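Local coordinates for protein tyrosyl-tRNA synthetase (Pyrococcus horikoshii, PDB 2CYC) that probably attaches tyrosine to its cognate tRNA in two steps, first activating the amino acid with ATP and then transferring it to the tRNA acceptor end, at residues Ala193-Ile196 with Ala197-Ala201; Val317-Thr321 with Phe322-Lys326; Ile270-Lys273 with Leu274-Ala277; Val21-Leu24 with Arg25-Phe28. One frame throughout, in Å; residues are numbered along the deposited sequence.

Contact 1. Residues Ala193-Ile196 with Ala197-Ala201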
# COMPACT_ATOMS: atom_id res chain seq x y z
N ALA A 193 -15.65 -0.82 4.31
CA ALA A 193 -14.75 -1.69 3.55
C ALA A 193 -15.55 -2.58 2.61
O ALA A 193 -15.10 -2.91 1.51
CB ALA A 193 -13.91 -2.55 4.51
N HIS A 194 -16.73 -2.99 3.06
CA HIS A 194 -17.57 -3.86 2.26
C HIS A 194 -18.24 -3.10 1.12
O HIS A 194 -18.45 -3.65 0.04
CB HIS A 194 -18.58 -4.57 3.19
CG HIS A 194 -17.93 -5.55 4.12
ND1 HIS A 194 -18.61 -6.16 5.16
CD2 HIS A 194 -16.67 -6.06 4.15
CE1 HIS A 194 -17.79 -7.00 5.77
NE2 HIS A 194 -16.62 -6.96 5.18
N VAL A 195 -18.56 -1.82 1.34
CA VAL A 195 -19.17 -1.02 0.28
C VAL A 195 -18.13 -0.86 -0.85
O VAL A 195 -18.47 -0.89 -2.03
CB VAL A 195 -19.60 0.38 0.80
CG1 VAL A 195 -20.12 1.24 -0.36
CG2 VAL A 195 -20.69 0.22 1.86
N ILE A 196 -16.86 -0.70 -0.49
CA ILE A 196 -15.80 -0.57 -1.48
C ILE A 196 -15.63 -1.92 -2.20
O ILE A 196 -15.53 -1.97 -3.42
CB ILE A 196 -14.47 -0.15 -0.82
CG1 ILE A 196 -14.59 1.28 -0.26
CG2 ILE A 196 -13.34 -0.24 -1.83
CD1 ILE A 196 -13.46 1.68 0.67
N ALA A 197 -15.62 -3.00 -1.43
CA ALA A 197 -15.48 -4.33 -2.00
C ALA A 197 -16.56 -4.57 -3.07
O ALA A 197 -16.28 -5.08 -4.15
CB ALA A 197 -15.60 -5.38 -0.91
N ILE A 198 -17.79 -4.19 -2.77
CA ILE A 198 -18.88 -4.38 -3.70
C ILE A 198 -18.69 -3.51 -4.94
O ILE A 198 -18.95 -3.97 -6.06
CB ILE A 198 -20.23 -4.09 -3.01
CG1 ILE A 198 -20.52 -5.22 -2.02
CG2 ILE A 198 -21.35 -4.00 -4.03
CD1 ILE A 198 -21.66 -4.92 -1.04
N GLU A 199 -18.22 -2.28 -4.76
CA GLU A 199 -17.96 -1.36 -5.88
C GLU A 199 -16.87 -1.85 -6.85
O GLU A 199 -17.00 -1.69 -8.07
CB GLU A 199 -17.54 0.02 -5.35
CG GLU A 199 -18.69 0.97 -5.06
CD GLU A 199 -18.23 2.23 -4.33
OE1 GLU A 199 -17.11 2.72 -4.63
OE2 GLU A 199 -18.98 2.73 -3.46
N VAL A 200 -15.79 -2.43 -6.33
CA VAL A 200 -14.70 -2.88 -7.20
C VAL A 200 -14.75 -4.34 -7.64
O VAL A 200 -13.96 -4.75 -8.49
CB VAL A 200 -13.31 -2.66 -6.52
CG1 VAL A 200 -13.17 -1.20 -6.05
CG2 VAL A 200 -13.15 -3.64 -5.34
N ALA A 201 -15.67 -5.11 -7.08
CA ALA A 201 -15.76 -6.55 -7.38
C ALA A 201 -15.63 -6.96 -8.85
O ALA A 201 -14.83 -7.84 -9.19
CB ALA A 201 -17.05 -7.13 -6.82
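With chi1 at 175°, Val195 swings CG1 to the far side of CB from its own N, and Glu199, one helical turn on, runs extended beyond CG; together these bring Val195 CG1 to 3.6 Å from Glu199 OE2, with the side chains crossing at a slant. The methyl only rests against the carboxylate. What holds that carboxylate is outside the segments: OE1 forms a salt bridge with Arg145. Ile196 CG2 and Val200 CG1, on the same side of the helix, make a looser apolar contact of 4.3 Å. On another side, Ile198 lays CG1 3.3 Å from His194 O, the same oxygen that accepts the backbone bond from Ile198 N at 2.9 Å. The His194 ring makes its polar contact outside the segments: ND1 is hydrogen-bonded to His222 NE2, and the two rings lie nearly parallel. Bonds from Ala197 N to Ala193 O and from Val200 N to Ile196 O carry the same i to i+4 pattern. Ala193 rests on the tyrosine-binding Gln172 of helix 164-178, consistent with a second-shell helix behind the tyrosine pocket of the class I catalytic domain.

Contact 2. Residues Val317-Thr321 with Phe322-Lys326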
# COMPACT_ATOMS: atom_id res chain seq x y z
N VAL A 317 -42.16 -13.14 36.68
CA VAL A 317 -42.75 -12.82 35.39
C VAL A 317 -41.88 -13.43 34.30
O VAL A 317 -40.67 -13.27 34.29
CB VAL A 317 -42.89 -11.29 35.17
CG1 VAL A 317 -41.55 -10.59 35.35
CG2 VAL A 317 -43.46 -11.01 33.78
N THR A 318 -42.52 -14.15 33.38
CA THR A 318 -41.81 -14.80 32.28
C THR A 318 -42.14 -14.11 30.97
O THR A 318 -43.30 -13.94 30.62
CB THR A 318 -42.18 -16.29 32.19
OG1 THR A 318 -41.76 -16.95 33.38
CG2 THR A 318 -41.51 -16.94 30.98
N TYR A 319 -41.10 -13.70 30.24
CA TYR A 319 -41.30 -13.04 28.96
C TYR A 319 -40.97 -13.99 27.81
O TYR A 319 -40.08 -14.83 27.92
CB TYR A 319 -40.43 -11.80 28.86
CG TYR A 319 -40.74 -10.76 29.91
CD1 TYR A 319 -40.07 -10.76 31.13
CD2 TYR A 319 -41.69 -9.76 29.67
CE1 TYR A 319 -40.34 -9.79 32.10
CE2 TYR A 319 -41.96 -8.79 30.64
CZ TYR A 319 -41.28 -8.81 31.84
OH TYR A 319 -41.54 -7.84 32.78
N THR A 320 -41.70 -13.84 26.70
CA THR A 320 -41.49 -14.68 25.54
C THR A 320 -40.90 -13.90 24.38
O THR A 320 -40.27 -14.47 23.49
CB THR A 320 -42.79 -15.35 25.08
OG1 THR A 320 -43.77 -14.34 24.79
CG2 THR A 320 -43.32 -16.29 26.16
N THR A 321 -41.13 -12.59 24.37
CA THR A 321 -40.59 -11.75 23.31
C THR A 321 -39.99 -10.50 23.92
O THR A 321 -40.38 -10.07 25.01
CB THR A 321 -41.66 -11.32 22.29
OG1 THR A 321 -42.55 -10.37 22.89
CG2 THR A 321 -42.46 -12.54 21.81
N PHE A 322 -39.02 -9.91 23.23
CA PHE A 322 -38.38 -8.71 23.72
C PHE A 322 -39.41 -7.60 23.86
O PHE A 322 -39.40 -6.84 24.84
CB PHE A 322 -37.28 -8.26 22.77
CG PHE A 322 -36.67 -6.94 23.15
CD1 PHE A 322 -35.97 -6.80 24.34
CD2 PHE A 322 -36.82 -5.84 22.32
CE1 PHE A 322 -35.44 -5.57 24.71
CE2 PHE A 322 -36.28 -4.60 22.68
CZ PHE A 322 -35.59 -4.47 23.88
N GLU A 323 -40.30 -7.51 22.88
CA GLU A 323 -41.32 -6.48 22.88
C GLU A 323 -42.13 -6.44 24.18
O GLU A 323 -42.38 -5.37 24.72
CB GLU A 323 -42.25 -6.65 21.68
CG GLU A 323 -42.96 -5.36 21.31
CD GLU A 323 -41.97 -4.25 20.97
OE1 GLU A 323 -42.39 -3.07 20.97
OE2 GLU A 323 -40.78 -4.55 20.70
N GLU A 324 -42.55 -7.61 24.67
CA GLU A 324 -43.31 -7.65 25.93
C GLU A 324 -42.47 -7.05 27.05
O GLU A 324 -42.93 -6.19 27.80
CB GLU A 324 -43.65 -9.09 26.33
CG GLU A 324 -44.22 -9.98 25.25
CD GLU A 324 -44.54 -11.37 25.77
OE1 GLU A 324 -43.76 -11.90 26.59
OE2 GLU A 324 -45.56 -11.95 25.35
N LEU A 325 -41.22 -7.51 27.16
CA LEU A 325 -40.33 -7.03 28.20
C LEU A 325 -40.10 -5.53 28.10
O LEU A 325 -40.14 -4.82 29.10
CB LEU A 325 -38.99 -7.78 28.15
CG LEU A 325 -37.99 -7.38 29.25
CD1 LEU A 325 -37.03 -8.53 29.51
CD2 LEU A 325 -37.23 -6.12 28.85
N LYS A 326 -39.86 -5.06 26.88
CA LYS A 326 -39.63 -3.64 26.66
C LYS A 326 -40.83 -2.81 27.11
O LYS A 326 -40.66 -1.76 27.73
CB LYS A 326 -39.35 -3.40 25.17
CG LYS A 326 -39.04 -1.96 24.83
CD LYS A 326 -38.81 -1.81 23.33
CE LYS A 326 -38.48 -0.38 22.97
NZ LYS A 326 -38.28 -0.19 21.52
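Tyr319 and Leu325 make the close-packed half of this contact: Leu325 CB lies over one face of the tyrosine ring, 3.9 Å from its centroid in a CH-pi contact, and the two side chains cross at about a right angle. Val317 CG2 lies against the opposite face, toward the rim, and Glu324 CB sits at the ring edge in its plane. Beyond the segments, Tyr319 OH is hydrogen-bonded to Asp328, while Leu325 packs on Leu290 and Val293 of helix 288-297. The other half is polar and more open to solvent. There the extended Glu324 chain reaches back, and Thr320 N donates to Glu324 OE1 at 2.8 Å; the bond is almost straight (177°) but reaches the oxygen from above the carboxylate plane. Thr320 OG1 is 3.0 Å from Glu324 OE1, a weak bond at most. Thr321 places OG1 between its backbone N and carbonyl carbon (chi1 71°), from where it accepts Glu324 N at 3.3 Å, whereas the backbone bond from Leu325 N to Thr321 O is long and weak. A threonine N-cap, backed by the glutamate three residues on, starts helix 322-330 two residues after strand 317-319 of a small two-stranded antiparallel sheet.

Contact 3. Residues Ile270-Lys273 with Leu274-Ala277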
# COMPACT_ATOMS: atom_id res chain seq x y z
N ILE A 270 -19.23 -10.57 36.62
CA ILE A 270 -20.43 -10.30 35.83
C ILE A 270 -21.51 -9.62 36.67
O ILE A 270 -22.10 -8.64 36.22
CB ILE A 270 -20.99 -11.59 35.20
CG1 ILE A 270 -20.03 -12.10 34.12
CG2 ILE A 270 -22.37 -11.31 34.58
CD1 ILE A 270 -20.44 -13.44 33.48
N ARG A 271 -21.76 -10.12 37.88
CA ARG A 271 -22.78 -9.50 38.73
C ARG A 271 -22.40 -8.05 38.99
O ARG A 271 -23.24 -7.14 38.90
CB ARG A 271 -22.92 -10.25 40.06
CG ARG A 271 -23.45 -11.66 39.90
CD ARG A 271 -23.53 -12.42 41.21
NE ARG A 271 -24.01 -13.77 40.95
CZ ARG A 271 -23.35 -14.88 41.26
NH1 ARG A 271 -22.17 -14.81 41.87
NH2 ARG A 271 -23.85 -16.06 40.93
N GLN A 272 -21.13 -7.84 39.31
CA GLN A 272 -20.64 -6.50 39.61
C GLN A 272 -20.83 -5.55 38.43
O GLN A 272 -21.32 -4.43 38.60
CB GLN A 272 -19.16 -6.56 39.99
CG GLN A 272 -18.60 -5.23 40.45
CD GLN A 272 -17.14 -5.04 40.05
OE1 GLN A 272 -16.83 -4.90 38.86
NE2 GLN A 272 -16.25 -5.03 41.04
N LYS A 273 -20.43 -5.98 37.23
CA LYS A 273 -20.56 -5.13 36.06
C LYS A 273 -22.02 -4.81 35.70
O LYS A 273 -22.35 -3.66 35.39
CB LYS A 273 -19.85 -5.76 34.86
CG LYS A 273 -18.33 -5.74 35.00
CD LYS A 273 -17.64 -6.43 33.83
CE LYS A 273 -16.12 -6.42 34.02
NZ LYS A 273 -15.40 -7.10 32.91
N LEU A 274 -22.89 -5.81 35.74
CA LEU A 274 -24.30 -5.55 35.44
C LEU A 274 -24.89 -4.64 36.49
O LEU A 274 -25.72 -3.77 36.20
CB LEU A 274 -25.10 -6.86 35.38
CG LEU A 274 -25.32 -7.40 33.97
CD1 LEU A 274 -26.23 -6.45 33.18
CD2 LEU A 274 -23.98 -7.56 33.27
N ARG A 275 -24.44 -4.84 37.73
CA ARG A 275 -24.89 -4.04 38.87
C ARG A 275 -24.67 -2.54 38.63
O ARG A 275 -25.56 -1.74 38.90
CB ARG A 275 -24.14 -4.48 40.12
CG ARG A 275 -24.56 -3.80 41.40
CD ARG A 275 -23.66 -4.25 42.55
NE ARG A 275 -23.69 -5.70 42.73
CZ ARG A 275 -22.61 -6.47 42.88
NH1 ARG A 275 -22.74 -7.78 43.04
NH2 ARG A 275 -21.40 -5.92 42.86
N LYS A 276 -23.50 -2.17 38.11
CA LYS A 276 -23.25 -0.76 37.86
C LYS A 276 -23.60 -0.28 36.47
O LYS A 276 -23.40 0.89 36.15
CB LYS A 276 -21.79 -0.39 38.17
CG LYS A 276 -20.89 -1.53 38.56
CD LYS A 276 -19.86 -1.06 39.58
CE LYS A 276 -18.64 -1.97 39.62
NZ LYS A 276 -17.89 -1.98 38.32
N ALA A 277 -24.12 -1.17 35.64
CA ALA A 277 -24.48 -0.81 34.26
C ALA A 277 -25.49 0.32 34.19
O ALA A 277 -26.34 0.47 35.08
CB ALA A 277 -25.03 -2.03 33.53
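The last turn of helix 267-276 carries this contact, and Gln272 and Lys276, four residues apart, make its polar side-chain link. Lys276 NZ gives a weak hydrogen bond to Gln272 OE1 at 3.2 Å, and the lysine's CE lies against the amide stem, 3.4 Å from Gln272 CG. A nearly eclipsed chi1 (5°) and bends at chi2 and chi4 fold the lysine over the glutamine instead of letting it run straight out. Arg275 comes at Gln272 from another side: its chain bends at chi3 (-58°) and lays one guanidinium face over the backbone, with Arg275 NH2 3.4 Å from Gln272 CA and the planes of amide and guanidinium 77° apart. With alanine in place of Gln272, Lys276 NZ would probably lose its amide partner and the lysine's end would be freer to swing. Along the backbone, Arg275 N bonds to Arg271 O at 2.8 Å, whereas near the C-terminal end of the helix the bond from Lys276 N to Gln272 O is longer at 3.2 Å and is joined by a weak one to Lys273 O. Beneath this polar surface the helix packs on helix 336-350 through Ile270 and Leu274, whose CG2 and CD2 respectively stand 4.3 Å apart. Lys273 points elsewhere, its NZ bonded to the carbonyls of Ala260 and Pro257 and salt-bridged to Asp265; Arg271 forms a salt bridge with Glu345.

Contact 4. Residues Val21-Leu24 with Arg25-Phe28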
# COMPACT_ATOMS: atom_id res chain seq x y z
N VAL A 21 -30.09 -8.10 0.01
CA VAL A 21 -30.90 -9.30 0.06
C VAL A 21 -31.10 -9.86 -1.35
O VAL A 21 -31.10 -11.08 -1.55
CB VAL A 21 -32.27 -9.03 0.71
CG1 VAL A 21 -33.14 -10.27 0.64
CG2 VAL A 21 -32.07 -8.62 2.16
N GLU A 22 -31.26 -8.97 -2.31
CA GLU A 22 -31.43 -9.39 -3.69
C GLU A 22 -30.21 -10.16 -4.21
O GLU A 22 -30.35 -11.19 -4.85
CB GLU A 22 -31.69 -8.18 -4.59
CG GLU A 22 -31.63 -8.51 -6.07
CD GLU A 22 -31.83 -7.29 -6.96
OE1 GLU A 22 -31.61 -7.41 -8.18
OE2 GLU A 22 -32.21 -6.21 -6.44
N ASN A 23 -29.01 -9.66 -3.92
CA ASN A 23 -27.81 -10.35 -4.40
C ASN A 23 -27.63 -11.68 -3.65
O ASN A 23 -27.19 -12.67 -4.23
CB ASN A 23 -26.56 -9.48 -4.23
CG ASN A 23 -25.34 -10.09 -4.91
OD1 ASN A 23 -24.22 -10.01 -4.40
ND2 ASN A 23 -25.55 -10.69 -6.08
N LEU A 24 -28.00 -11.69 -2.38
CA LEU A 24 -27.89 -12.89 -1.56
C LEU A 24 -28.77 -13.99 -2.16
O LEU A 24 -28.33 -15.13 -2.31
CB LEU A 24 -28.35 -12.60 -0.12
CG LEU A 24 -28.49 -13.79 0.83
CD1 LEU A 24 -27.11 -14.39 1.14
CD2 LEU A 24 -29.19 -13.34 2.10
N ARG A 25 -30.01 -13.63 -2.48
CA ARG A 25 -30.95 -14.57 -3.06
C ARG A 25 -30.40 -15.07 -4.40
O ARG A 25 -30.48 -16.25 -4.72
CB ARG A 25 -32.31 -13.90 -3.25
CG ARG A 25 -33.35 -14.74 -3.98
CD ARG A 25 -34.68 -14.02 -3.97
NE ARG A 25 -35.65 -14.61 -4.89
CZ ARG A 25 -36.87 -14.11 -5.07
NH1 ARG A 25 -37.70 -14.69 -5.93
NH2 ARG A 25 -37.26 -13.04 -4.39
N HIS A 26 -29.85 -14.14 -5.17
CA HIS A 26 -29.26 -14.47 -6.46
C HIS A 26 -28.16 -15.52 -6.25
O HIS A 26 -28.12 -16.54 -6.95
CB HIS A 26 -28.67 -13.20 -7.08
CG HIS A 26 -27.94 -13.43 -8.36
ND1 HIS A 26 -28.54 -13.99 -9.47
CD2 HIS A 26 -26.66 -13.15 -8.72
CE1 HIS A 26 -27.67 -14.04 -10.46
NE2 HIS A 26 -26.52 -13.55 -10.03
N LEU A 27 -27.28 -15.28 -5.28
CA LEU A 27 -26.21 -16.24 -5.01
C LEU A 27 -26.76 -17.62 -4.64
O LEU A 27 -26.23 -18.63 -5.08
CB LEU A 27 -25.28 -15.75 -3.89
CG LEU A 27 -24.50 -14.46 -4.15
CD1 LEU A 27 -23.38 -14.34 -3.11
CD2 LEU A 27 -23.91 -14.47 -5.55
N PHE A 28 -27.80 -17.65 -3.82
CA PHE A 28 -28.40 -18.93 -3.42
C PHE A 28 -28.98 -19.64 -4.65
O PHE A 28 -28.72 -20.82 -4.86
CB PHE A 28 -29.52 -18.71 -2.40
CG PHE A 28 -29.03 -18.54 -0.97
CD1 PHE A 28 -29.71 -17.69 -0.09
CD2 PHE A 28 -27.92 -19.24 -0.51
CE1 PHE A 28 -29.28 -17.54 1.24
CE2 PHE A 28 -27.48 -19.09 0.82
CZ PHE A 28 -28.17 -18.24 1.69
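Leu24 CD1 packs on the CE1 and CZ atoms of the Phe28 ring, 3.8 Å from Phe28 CE1, and the two side chains run side by side, pointing the same way. Leu24 O meets the same ring obliquely, 3.7 Å from Phe28 CD1. The other flat group, the imidazole of His26, lies near the side chain of Asn23, whose amide plane is turned 28° from the ring. Leu24 holds CG anti to its backbone N (chi1 172°), which brings CD1 alongside the Phe28 ring, while Phe28 sets CG beside its own N (chi1 -81°), bringing the ring back to meet it. Both are buried and pack on helix 3-11, Leu24 on Val10 and Leu11, Phe28 on Ile3 and Arg6. Replacing Phe28 with an alanine would probably leave Leu24 CD1 without its aromatic neighbour and open a gap facing helix 3-11. Leu27 turns to strand 214-223 instead, with Leu27 CG 3.2 Å from Asn23 O, which also accepts Leu27 N at 2.8 Å. On the exposed side the extended Arg25 reaches Glu29 in a salt bridge. The backbone bonds, such as Phe28 N to Leu24 O at 3.0 Å, are plain i to i+4 links, and the whole is an amphipathic alpha-helix wedged between an N-terminal helix and the main sheet.

Contacts 1 and 4 lie on the same side of the chain's centre, 16 Å between centres and about 7 Å between nearest atoms. They do not touch, but strand 214-223 joins them: both Ile198 and Asn23 pack on its Lys217. Contact 1 is the one near the substrate, with the His194 side chain about 6 Å from the bound tyrosine and about 5 Å from that of Tyr37, which binds it. Contacts 2 and 3 lie away from the annotated sites, 21 Å apart between centres and about 12 Å between nearest atoms. Contact 3 is 40 Å from contact 1 between centres, across the middle of the chain, and contact 2 is 39 Å from contact 1.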